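PDB 1QE0: histidine--tRNA ligase from Staphylococcus aureus, which catalyses the ATP-dependent attachment of L-histidine to tRNA(His), releasing AMP and diphosphate. Local coordinates for residues A[276-290]-A[302-316]. Numbering follows the deposited sequence.
Sequences YDGAITTLCGGGRYN and TGIGFALSIERLLLA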
loop_
_atom_site.group_PDB
_atom_site.type_symbol
_atom_site.label_atom_id
_atom_site.label_comp_id
_atom_site.label_asym_id
_atom_site.label_seq_id
_atom_site.Cartn_x
_atom_site.Cartn_y
_atom_site.Cartn_z
ATOM N N TYR A 276 -13.247 -17.257 17.783
ATOM C CA TYR A 276 -12.184 -17.813 16.959
ATOM C C TYR A 276 -12.111 -19.333 17.016
ATOM O O TYR A 276 -12.549 -19.936 17.996
ATOM C CB TYR A 276 -10.851 -17.230 17.401
ATOM C CG TYR A 276 -10.582 -15.927 16.743
ATOM C CD1 TYR A 276 -10.913 -15.749 15.406
ATOM C CD2 TYR A 276 -9.975 -14.881 17.426
ATOM C CE1 TYR A 276 -10.641 -14.565 14.747
ATOM C CE2 TYR A 276 -9.692 -13.674 16.773
ATOM C CZ TYR A 276 -10.034 -13.530 15.424
ATOM O OH TYR A 276 -9.769 -12.371 14.727
ATOM N N ASP A 277 -11.583 -19.955 15.961
ATOM C CA ASP A 277 -11.446 -21.410 15.940
ATOM C C ASP A 277 -10.449 -21.732 17.049
ATOM O O ASP A 277 -9.239 -21.568 16.886
ATOM C CB ASP A 277 -10.917 -21.902 14.583
ATOM C CG ASP A 277 -10.936 -23.439 14.443
ATOM O OD1 ASP A 277 -11.234 -24.165 15.439
ATOM O OD2 ASP A 277 -10.654 -23.907 13.307
ATOM N N GLY A 278 -10.974 -22.120 18.203
ATOM C CA GLY A 278 -10.113 -22.427 19.328
ATOM C C GLY A 278 -9.901 -21.202 20.190
ATOM O O GLY A 278 -9.046 -21.193 21.054
ATOM N N ALA A 279 -10.672 -20.159 19.931
ATOM C CA ALA A 279 -10.603 -18.915 20.692
ATOM C C ALA A 279 -9.337 -18.064 20.546
ATOM O O ALA A 279 -9.355 -16.870 20.881
ATOM C CB ALA A 279 -10.880 -19.176 22.175
ATOM N N ILE A 280 -8.236 -18.641 20.075
ATOM C CA ILE A 280 -7.030 -17.845 19.963
ATOM C C ILE A 280 -6.548 -17.815 18.542
ATOM O O ILE A 280 -6.802 -18.757 17.768
ATOM C CB ILE A 280 -5.920 -18.353 20.918
ATOM C CG1 ILE A 280 -4.840 -17.300 21.084
ATOM C CG2 ILE A 280 -5.297 -19.630 20.417
ATOM C CD1 ILE A 280 -3.997 -17.521 22.311
ATOM N N THR A 281 -5.913 -16.698 18.188
ATOM C CA THR A 281 -5.353 -16.507 16.852
ATOM C C THR A 281 -4.041 -15.767 16.947
ATOM O O THR A 281 -3.828 -14.925 17.827
ATOM C CB THR A 281 -6.313 -15.711 15.878
ATOM O OG1 THR A 281 -7.472 -16.492 15.604
ATOM C CG2 THR A 281 -5.645 -15.438 14.533
ATOM N N THR A 282 -3.153 -16.124 16.038
ATOM C CA THR A 282 -1.866 -15.494 15.951
ATOM C C THR A 282 -2.090 -14.386 14.952
ATOM O O THR A 282 -2.509 -14.630 13.823
ATOM C CB THR A 282 -0.868 -16.436 15.357
ATOM O OG1 THR A 282 -1.015 -17.707 15.987
ATOM C CG2 THR A 282 0.521 -15.918 15.565
ATOM N N LEU A 283 -1.889 -13.162 15.398
ATOM C CA LEU A 283 -2.060 -12.017 14.536
ATOM C C LEU A 283 -0.790 -11.769 13.673
ATOM O O LEU A 283 -0.868 -11.556 12.450
ATOM C CB LEU A 283 -2.360 -10.812 15.431
ATOM C CG LEU A 283 -3.766 -10.234 15.441
ATOM C CD1 LEU A 283 -4.766 -11.299 15.161
ATOM C CD2 LEU A 283 -4.026 -9.583 16.764
ATOM N N CYS A 284 0.371 -11.865 14.325
ATOM C CA CYS A 284 1.668 -11.614 13.715
ATOM C C CYS A 284 2.745 -12.525 14.277
ATOM O O CYS A 284 2.599 -13.067 15.364
ATOM C CB CYS A 284 2.050 -10.177 14.009
ATOM S SG CYS A 284 3.716 -9.795 13.597
ATOM N N GLY A 285 3.858 -12.640 13.567
ATOM C CA GLY A 285 4.966 -13.483 14.014
ATOM C C GLY A 285 6.304 -13.171 13.335
ATOM O O GLY A 285 6.337 -12.616 12.228
ATOM N N GLY A 286 7.410 -13.536 13.985
ATOM C CA GLY A 286 8.720 -13.270 13.419
ATOM C C GLY A 286 9.870 -13.555 14.364
ATOM O O GLY A 286 9.693 -14.250 15.351
ATOM N N GLY A 287 11.053 -13.020 14.054
ATOM C CA GLY A 287 12.253 -13.238 14.873
ATOM C C GLY A 287 13.576 -12.971 14.148
ATOM O O GLY A 287 13.550 -12.587 12.969
ATOM N N ARG A 288 14.720 -13.162 14.820
ATOM C CA ARG A 288 16.052 -12.929 14.208
ATOM C C ARG A 288 16.495 -14.114 13.383
ATOM O O ARG A 288 15.998 -15.228 13.552
ATOM C CB ARG A 288 17.163 -12.725 15.246
ATOM C CG ARG A 288 17.046 -11.518 16.135
ATOM C CD ARG A 288 18.408 -11.067 16.660
ATOM N NE ARG A 288 19.202 -10.525 15.572
ATOM C CZ ARG A 288 19.256 -9.241 15.233
ATOM N NH1 ARG A 288 18.599 -8.321 15.908
ATOM N NH2 ARG A 288 19.820 -8.911 14.095
ATOM N N TYR A 289 17.518 -13.899 12.574
ATOM C CA TYR A 289 18.055 -14.959 11.759
ATOM C C TYR A 289 19.532 -14.715 11.439
ATOM O O TYR A 289 19.991 -13.572 11.458
ATOM C CB TYR A 289 17.234 -15.101 10.470
ATOM C CG TYR A 289 16.954 -13.807 9.714
ATOM C CD1 TYR A 289 17.856 -13.294 8.789
ATOM C CD2 TYR A 289 15.781 -13.093 9.937
ATOM C CE1 TYR A 289 17.595 -12.103 8.113
ATOM C CE2 TYR A 289 15.513 -11.910 9.267
ATOM C CZ TYR A 289 16.419 -11.421 8.364
ATOM O OH TYR A 289 16.147 -10.238 7.722
ATOM N N ASN A 290 20.318 -15.784 11.359
ATOM C CA ASN A 290 21.703 -15.651 10.913
ATOM C C ASN A 290 22.020 -16.867 10.068
ATOM O O ASN A 290 22.266 -17.940 10.579
ATOM C CB ASN A 290 22.743 -15.478 12.022
ATOM C CG ASN A 290 24.139 -15.084 11.452
ATOM O OD1 ASN A 290 24.678 -14.013 11.761
ATOM N ND2 ASN A 290 24.697 -15.934 10.580
ATOM N N THR A 302 23.197 -10.324 9.920
ATOM C CA THR A 302 22.230 -10.760 10.921
ATOM C C THR A 302 20.973 -9.964 10.602
ATOM O O THR A 302 21.047 -8.961 9.900
ATOM C CB THR A 302 22.701 -10.423 12.367
ATOM O OG1 THR A 302 23.633 -9.323 12.360
ATOM C CG2 THR A 302 23.354 -11.612 12.986
ATOM N N GLY A 303 19.830 -10.389 11.116
ATOM C CA GLY A 303 18.605 -9.663 10.834
ATOM C C GLY A 303 17.398 -10.177 11.592
ATOM O O GLY A 303 17.395 -11.315 12.076
ATOM N N ILE A 304 16.374 -9.335 11.687
ATOM C CA ILE A 304 15.138 -9.663 12.378
ATOM C C ILE A 304 14.017 -9.065 11.562
ATOM O O ILE A 304 14.174 -8.007 10.945
ATOM C CB ILE A 304 15.093 -9.032 13.822
ATOM C CG1 ILE A 304 13.820 -9.439 14.580
ATOM C CG2 ILE A 304 15.207 -7.530 13.752
ATOM C CD1 ILE A 304 13.712 -8.831 15.927
ATOM N N GLY A 305 12.877 -9.730 11.585
ATOM C CA GLY A 305 11.726 -9.223 10.875
ATOM C C GLY A 305 10.495 -9.955 11.337
ATOM O O GLY A 305 10.588 -10.833 12.205
ATOM N N PHE A 306 9.364 -9.603 10.758
ATOM C CA PHE A 306 8.114 -10.233 11.079
ATOM C C PHE A 306 7.237 -10.026 9.866
ATOM O O PHE A 306 7.657 -9.337 8.930
ATOM C CB PHE A 306 7.479 -9.626 12.340
ATOM C CG PHE A 306 7.123 -8.152 12.245
ATOM C CD1 PHE A 306 5.939 -7.744 11.677
ATOM C CD2 PHE A 306 7.911 -7.200 12.833
ATOM C CE1 PHE A 306 5.552 -6.417 11.704
ATOM C CE2 PHE A 306 7.534 -5.871 12.867
ATOM C CZ PHE A 306 6.367 -5.481 12.312
ATOM N N ALA A 307 6.067 -10.666 9.845
ATOM C CA ALA A 307 5.108 -10.541 8.748
ATOM C C ALA A 307 3.776 -10.557 9.414
ATOM O O ALA A 307 3.612 -11.202 10.426
ATOM C CB ALA A 307 5.211 -11.673 7.798
ATOM N N LEU A 308 2.787 -10.026 8.732
ATOM C CA LEU A 308 1.483 -9.862 9.305
ATOM C C LEU A 308 0.534 -9.824 8.135
ATOM O O LEU A 308 0.926 -9.419 7.039
ATOM C CB LEU A 308 1.559 -8.529 10.042
ATOM C CG LEU A 308 0.561 -7.406 10.297
ATOM C CD1 LEU A 308 1.335 -6.369 11.044
ATOM C CD2 LEU A 308 -0.011 -6.771 9.048
ATOM N N SER A 309 -0.686 -10.308 8.335
ATOM C CA SER A 309 -1.703 -10.340 7.281
ATOM C C SER A 309 -2.696 -9.238 7.494
ATOM O O SER A 309 -3.245 -9.123 8.596
ATOM C CB SER A 309 -2.446 -11.674 7.315
ATOM O OG SER A 309 -3.653 -11.622 6.578
ATOM N N ILE A 310 -2.969 -8.469 6.443
ATOM C CA ILE A 310 -3.940 -7.381 6.553
ATOM C C ILE A 310 -5.347 -7.969 6.684
ATOM O O ILE A 310 -6.206 -7.469 7.439
ATOM C CB ILE A 310 -3.879 -6.425 5.360
ATOM C CG1 ILE A 310 -2.499 -5.749 5.295
ATOM C CG2 ILE A 310 -4.978 -5.355 5.496
ATOM C CD1 ILE A 310 -2.259 -4.796 6.420
ATOM N N GLU A 311 -5.554 -9.100 6.032
ATOM C CA GLU A 311 -6.850 -9.720 6.143
ATOM C C GLU A 311 -7.168 -10.061 7.578
ATOM O O GLU A 311 -8.198 -9.633 8.096
ATOM C CB GLU A 311 -6.947 -10.912 5.235
ATOM C CG GLU A 311 -7.087 -10.455 3.798
ATOM C CD GLU A 311 -5.998 -10.976 2.901
ATOM O OE1 GLU A 311 -6.293 -11.240 1.722
ATOM O OE2 GLU A 311 -4.860 -11.130 3.374
ATOM N N ARG A 312 -6.234 -10.728 8.250
ATOM C CA ARG A 312 -6.416 -11.096 9.646
ATOM C C ARG A 312 -6.600 -9.864 10.537
ATOM O O ARG A 312 -7.468 -9.866 11.417
ATOM C CB ARG A 312 -5.239 -11.908 10.155
ATOM C CG ARG A 312 -5.129 -13.266 9.565
ATOM C CD ARG A 312 -4.159 -14.093 10.367
ATOM N NE ARG A 312 -4.160 -15.487 9.937
ATOM C CZ ARG A 312 -4.133 -16.523 10.773
ATOM N NH1 ARG A 312 -4.095 -16.312 12.083
ATOM N NH2 ARG A 312 -4.195 -17.770 10.304
ATOM N N LEU A 313 -5.788 -8.822 10.332
ATOM C CA LEU A 313 -5.899 -7.603 11.132
ATOM C C LEU A 313 -7.318 -7.078 11.010
ATOM O O LEU A 313 -7.979 -6.792 12.019
ATOM C CB LEU A 313 -4.894 -6.568 10.652
ATOM C CG LEU A 313 -4.999 -5.148 11.177
ATOM C CD1 LEU A 313 -5.051 -5.134 12.673
ATOM C CD2 LEU A 313 -3.820 -4.340 10.686
ATOM N N LEU A 314 -7.801 -7.036 9.766
ATOM C CA LEU A 314 -9.159 -6.600 9.451
ATOM C C LEU A 314 -10.177 -7.424 10.267
ATOM O O LEU A 314 -11.013 -6.870 10.979
ATOM C CB LEU A 314 -9.422 -6.769 7.952
ATOM C CG LEU A 314 -9.610 -5.505 7.091
ATOM C CD1 LEU A 314 -9.830 -4.293 7.948
ATOM C CD2 LEU A 314 -8.439 -5.272 6.175
ATOM N N LEU A 315 -10.041 -8.744 10.232
ATOM C CA LEU A 315 -10.946 -9.647 10.951
ATOM C C LEU A 315 -10.874 -9.472 12.471
ATOM O O LEU A 315 -11.874 -9.646 13.169
ATOM C CB LEU A 315 -10.611 -11.089 10.584
ATOM C CG LEU A 315 -11.691 -12.164 10.603
ATOM C CD1 LEU A 315 -11.183 -13.301 11.464
ATOM C CD2 LEU A 315 -13.036 -11.629 11.104
ATOM N N ALA A 316 -9.686 -9.134 12.975
ATOM C CA ALA A 316 -9.464 -8.919 14.401
ATOM C C ALA A 316 -10.301 -7.743 14.815
ATOM O O ALA A 316 -10.967 -7.796 15.851
ATOM C CB ALA A 316 -8.006 -8.618 14.670
#
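Tyr-289 lays its ring across Gly-303, its hydrogen-bonded antiparallel partner. CG sits between the backbone N and the carbonyl carbon (chi1 48°), which folds the ring over the neighbouring strand; Gly-303 CA lies over one face in a CH-pi contact, 4.0 Å from the ring centroid. The hydroxyl, carried over strand 302-309, hydrogen-bonds Glu-130 on strand 123-132. The backbones pair through Tyr-289 N to Gly-303 O and, one pair further along, Gly-287 N to Gly-305 O (2.9 Å).

On the other face of the sheet, Arg-288 bends at chi3 (69°), bringing one guanidinium face over Ile-304 CB while NH1 forms a salt bridge with Asp-140 of helix 137-153. Further along, Cys-284 SG approaches Phe-306 CD1 obliquely (3.6 Å), a sulfur-aromatic contact beside the same helix.

Past a classic beta bulge at Leu-283 and Cys-284, the partner becomes helix 310-319. Its N-cap, Ser-309, accepts Arg-312 N through OG (3.2 Å). Extended from CG to NE, Arg-312 sends NH1 back to Thr-282 O (2.9 Å), a bent, weak bond. Leu-315 CD1 meets the Tyr-276 ring at its edge, 3.6 Å from CE1.

The strand-then-helix order and sequence of 302-316 match class II motif 3. Glycine-rich pairing gives close backbone contact, while Tyr-289 and Arg-288 tie opposite faces of the sheet to acidic groups on neighbouring elements.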